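Local atomic coordinates of arginase (PDB entry 5YNL), a protein that probably catalyses the hydrolysis of L-arginine to L-ornithine and urea, as a cold-adapted enzyme of a psychrophilic yeast. Residues M44-R56 and A317-I329. Numbering follows the deposited sequence. Where two conformers were deposited one is given.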
# COMPACT_ATOMS: atom_id res chain seq x y z
N MET A 44 -9.02 -13.60 -17.43
CA MET A 44 -9.28 -13.97 -16.05
C MET A 44 -7.97 -14.04 -15.24
O MET A 44 -6.90 -13.79 -15.79
CB MET A 44 -10.05 -15.30 -15.99
CG MET A 44 -11.01 -15.42 -14.82
SD MET A 44 -10.75 -16.94 -13.88
CE MET A 44 -11.77 -16.64 -12.44
N SER A 45 -8.06 -14.37 -13.96
CA SER A 45 -6.89 -14.45 -13.08
C SER A 45 -6.40 -15.90 -12.89
O SER A 45 -7.19 -16.84 -13.02
CB SER A 45 -7.21 -13.83 -11.71
OG SER A 45 -7.69 -12.50 -11.84
N PRO A 46 -5.10 -16.09 -12.59
CA PRO A 46 -4.54 -17.45 -12.42
C PRO A 46 -5.13 -18.21 -11.23
O PRO A 46 -5.47 -17.58 -10.22
CB PRO A 46 -3.04 -17.20 -12.18
CG PRO A 46 -2.96 -15.78 -11.71
CD PRO A 46 -4.06 -15.05 -12.43
N ALA A 47 -5.23 -19.54 -11.35
CA ALA A 47 -5.82 -20.36 -10.28
C ALA A 47 -4.95 -20.35 -9.04
O ALA A 47 -5.42 -20.61 -7.92
CB ALA A 47 -6.06 -21.78 -10.76
N THR A 48 -3.67 -20.05 -9.24
CA THR A 48 -2.68 -19.97 -8.17
C THR A 48 -1.64 -18.88 -8.49
O THR A 48 -1.48 -18.49 -9.65
CB THR A 48 -2.00 -21.34 -7.95
OG1 THR A 48 -1.24 -21.31 -6.73
CG2 THR A 48 -1.08 -21.68 -9.11
N SER A 49 -0.95 -18.39 -7.46
CA SER A 49 -0.00 -17.29 -7.65
C SER A 49 1.15 -17.73 -8.54
O SER A 49 1.77 -18.76 -8.27
CB SER A 49 0.56 -16.82 -6.33
OG SER A 49 1.70 -16.02 -6.54
N PRO A 50 1.42 -16.94 -9.60
CA PRO A 50 2.54 -17.16 -10.54
C PRO A 50 3.83 -16.53 -10.04
O PRO A 50 4.86 -16.68 -10.69
CB PRO A 50 2.09 -16.42 -11.81
CG PRO A 50 0.80 -15.64 -11.43
CD PRO A 50 0.64 -15.74 -9.94
N PHE A 51 3.78 -15.84 -8.90
CA PHE A 51 4.94 -15.09 -8.41
C PHE A 51 5.57 -15.68 -7.13
O PHE A 51 6.80 -15.76 -7.03
CB PHE A 51 4.54 -13.63 -8.17
CG PHE A 51 3.87 -12.98 -9.35
CD1 PHE A 51 4.53 -12.90 -10.58
CD2 PHE A 51 2.59 -12.47 -9.25
CE1 PHE A 51 3.91 -12.31 -11.68
CE2 PHE A 51 1.97 -11.87 -10.33
CZ PHE A 51 2.62 -11.79 -11.55
N LEU A 52 4.73 -16.07 -6.17
CA LEU A 52 5.19 -16.45 -4.83
C LEU A 52 5.99 -17.75 -4.75
O LEU A 52 5.95 -18.58 -5.65
CB LEU A 52 4.01 -16.52 -3.85
CG LEU A 52 3.74 -15.28 -2.99
CD1 LEU A 52 4.41 -14.06 -3.57
CD2 LEU A 52 2.24 -15.04 -2.87
N ALA A 53 6.71 -17.92 -3.64
CA ALA A 53 7.52 -19.12 -3.39
C ALA A 53 6.65 -20.28 -2.89
O ALA A 53 5.78 -20.09 -2.02
CB ALA A 53 8.63 -18.83 -2.39
N THR A 54 6.94 -21.46 -3.44
CA THR A 54 6.15 -22.68 -3.26
C THR A 54 5.93 -23.07 -1.80
O THR A 54 4.91 -23.69 -1.48
CB THR A 54 6.73 -23.87 -4.03
N PRO A 55 6.91 -22.79 -0.92
CA PRO A 55 6.49 -22.71 0.49
C PRO A 55 6.02 -21.29 0.91
O PRO A 55 6.86 -20.43 1.21
CB PRO A 55 7.74 -23.17 1.27
CG PRO A 55 8.89 -22.99 0.32
CD PRO A 55 8.35 -23.09 -1.07
N ARG A 56 4.70 -21.06 0.93
CA ARG A 56 4.12 -19.71 1.10
C ARG A 56 4.62 -18.91 2.32
O ARG A 56 4.41 -19.29 3.48
CB ARG A 56 2.58 -19.76 1.13
CG ARG A 56 1.90 -19.99 -0.22
CD ARG A 56 2.55 -19.18 -1.33
NE ARG A 56 1.82 -19.24 -2.60
CZ ARG A 56 1.84 -20.28 -3.44
NH1 ARG A 56 2.53 -21.37 -3.14
NH2 ARG A 56 1.14 -20.24 -4.56
N ALA A 317 -11.10 -8.86 -2.98
CA ALA A 317 -11.17 -8.85 -4.43
C ALA A 317 -9.78 -9.00 -4.99
O ALA A 317 -9.55 -9.77 -5.93
CB ALA A 317 -11.83 -7.59 -4.94
N ILE A 318 -8.85 -8.27 -4.39
CA ILE A 318 -7.45 -8.34 -4.79
C ILE A 318 -6.95 -9.75 -4.49
O ILE A 318 -6.25 -10.34 -5.31
CB ILE A 318 -6.60 -7.32 -4.03
CG1 ILE A 318 -6.55 -5.97 -4.77
CG2 ILE A 318 -5.15 -7.83 -3.89
CD1 ILE A 318 -7.82 -5.52 -5.41
N ALA A 319 -7.34 -10.30 -3.34
CA ALA A 319 -6.86 -11.63 -2.94
C ALA A 319 -7.30 -12.68 -3.94
O ALA A 319 -6.51 -13.59 -4.27
CB ALA A 319 -7.32 -11.99 -1.53
N GLU A 320 -8.53 -12.57 -4.44
CA GLU A 320 -9.03 -13.60 -5.35
C GLU A 320 -8.23 -13.67 -6.66
O GLU A 320 -8.22 -14.71 -7.32
CB GLU A 320 -10.55 -13.53 -5.58
CG GLU A 320 -11.02 -12.52 -6.64
CD GLU A 320 -12.55 -12.52 -6.87
OE1 GLU A 320 -13.08 -11.51 -7.38
OE2 GLU A 320 -13.23 -13.53 -6.56
N THR A 321 -7.52 -12.60 -7.02
CA THR A 321 -6.75 -12.60 -8.28
C THR A 321 -5.49 -13.45 -8.25
O THR A 321 -4.97 -13.82 -9.31
CB THR A 321 -6.32 -11.18 -8.74
OG1 THR A 321 -5.12 -10.82 -8.05
CG2 THR A 321 -7.40 -10.16 -8.46
N ASN A 322 -4.99 -13.74 -7.05
CA ASN A 322 -3.68 -14.37 -6.84
C ASN A 322 -2.46 -13.54 -7.28
O ASN A 322 -1.34 -14.03 -7.27
CB ASN A 322 -3.60 -15.78 -7.46
CG ASN A 322 -4.48 -16.78 -6.75
OD1 ASN A 322 -4.50 -16.84 -5.52
ND2 ASN A 322 -5.22 -17.59 -7.53
N LEU A 323 -2.70 -12.27 -7.64
CA LEU A 323 -1.62 -11.42 -8.18
C LEU A 323 -0.88 -10.62 -7.09
O LEU A 323 0.16 -10.02 -7.36
CB LEU A 323 -2.17 -10.49 -9.26
CG LEU A 323 -2.93 -11.19 -10.40
CD1 LEU A 323 -3.85 -10.23 -11.15
CD2 LEU A 323 -1.98 -11.86 -11.38
N LEU A 324 -1.41 -10.61 -5.87
CA LEU A 324 -0.82 -9.78 -4.82
C LEU A 324 0.57 -10.26 -4.36
O LEU A 324 0.75 -11.41 -3.97
CB LEU A 324 -1.78 -9.72 -3.63
CG LEU A 324 -1.35 -8.88 -2.43
CD1 LEU A 324 -1.60 -7.39 -2.70
CD2 LEU A 324 -2.10 -9.35 -1.17
N VAL A 325 1.56 -9.37 -4.40
CA VAL A 325 2.87 -9.70 -3.85
C VAL A 325 3.24 -8.81 -2.66
O VAL A 325 4.03 -9.21 -1.81
CB VAL A 325 3.98 -9.62 -4.90
CG1 VAL A 325 3.78 -10.70 -5.98
CG2 VAL A 325 4.02 -8.22 -5.53
N SER A 326 2.66 -7.62 -2.59
CA SER A 326 2.94 -6.70 -1.49
C SER A 326 1.71 -5.98 -0.98
O SER A 326 0.86 -5.53 -1.76
CB SER A 326 3.98 -5.65 -1.89
OG SER A 326 5.27 -6.16 -1.70
N LEU A 327 1.65 -5.88 0.34
CA LEU A 327 0.54 -5.27 1.06
C LEU A 327 1.09 -4.30 2.10
O LEU A 327 1.88 -4.70 2.97
CB LEU A 327 -0.24 -6.37 1.79
CG LEU A 327 -1.30 -5.94 2.81
CD1 LEU A 327 -2.43 -5.19 2.12
CD2 LEU A 327 -1.81 -7.16 3.53
N ASP A 328 0.68 -3.03 2.00
CA ASP A 328 0.94 -2.09 3.08
C ASP A 328 -0.36 -1.87 3.87
O ASP A 328 -1.44 -1.70 3.27
CB ASP A 328 1.35 -0.72 2.55
CG ASP A 328 2.44 -0.78 1.51
OD1 ASP A 328 3.21 -1.76 1.44
OD2 ASP A 328 2.52 0.22 0.76
N ILE A 329 -0.25 -1.85 5.19
CA ILE A 329 -1.37 -1.45 6.02
C ILE A 329 -0.86 -0.25 6.81
O ILE A 329 -0.10 -0.41 7.79
CB ILE A 329 -1.76 -2.56 7.02
CG1 ILE A 329 -2.04 -3.89 6.30
CG2 ILE A 329 -2.94 -2.11 7.90
CD1 ILE A 329 -3.41 -4.00 5.64
O HOH W 1 -8.27 -16.06 -9.93
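Asn322 supplies the direct hydrogen bond of this contact: its ND2 donates to Pro46 O over 2.7 Å, nearly straight at 165°. The acceptor lies in the amide plane of Asn322, whereas ND2 stands 28° off the carbonyl plane of Pro46. Asn322, which turns to positive phi just past helix 308-320, directs its side chain at the arm. A water donates to both Pro46 O and Glu320 O, so Pro46 O is tied a second time, through the water, to the last turn of the helix.

Carbon-oxygen contacts flank this bond. Ser45 CB sits 3.3 Å from Thr321 O, and the CA of Ser49 makes a CA-H...O contact with Asn322 O. Each side also braces its own turn. With OG anti to the backbone N (chi1 165°), Ser49 receives the backbone N-H groups of Phe51 and Leu52, while Thr321 OG1 accepts from Leu323 N in an ST turn.

Apolar packing takes over further along. Leu323 CD2 touches Pro46 CD at 4.0 Å and the Phe51 ring at CE2. Val325 CG1 meets Phe51 CB at 3.7 Å, approaching the ring obliquely, and Leu52 CD1 reaches the same methyl. Pro280 also touches Phe51.

The N-terminal arm preceding strand 57-63 is thus laid over the loop between helix 308-320 and strand 324-330 of the arginase alpha/beta fold, held by one side-chain amide bond to a backbone carbonyl, a water link and apolar packing around Phe51, Leu323 and Val325, with no salt bridge between the segments.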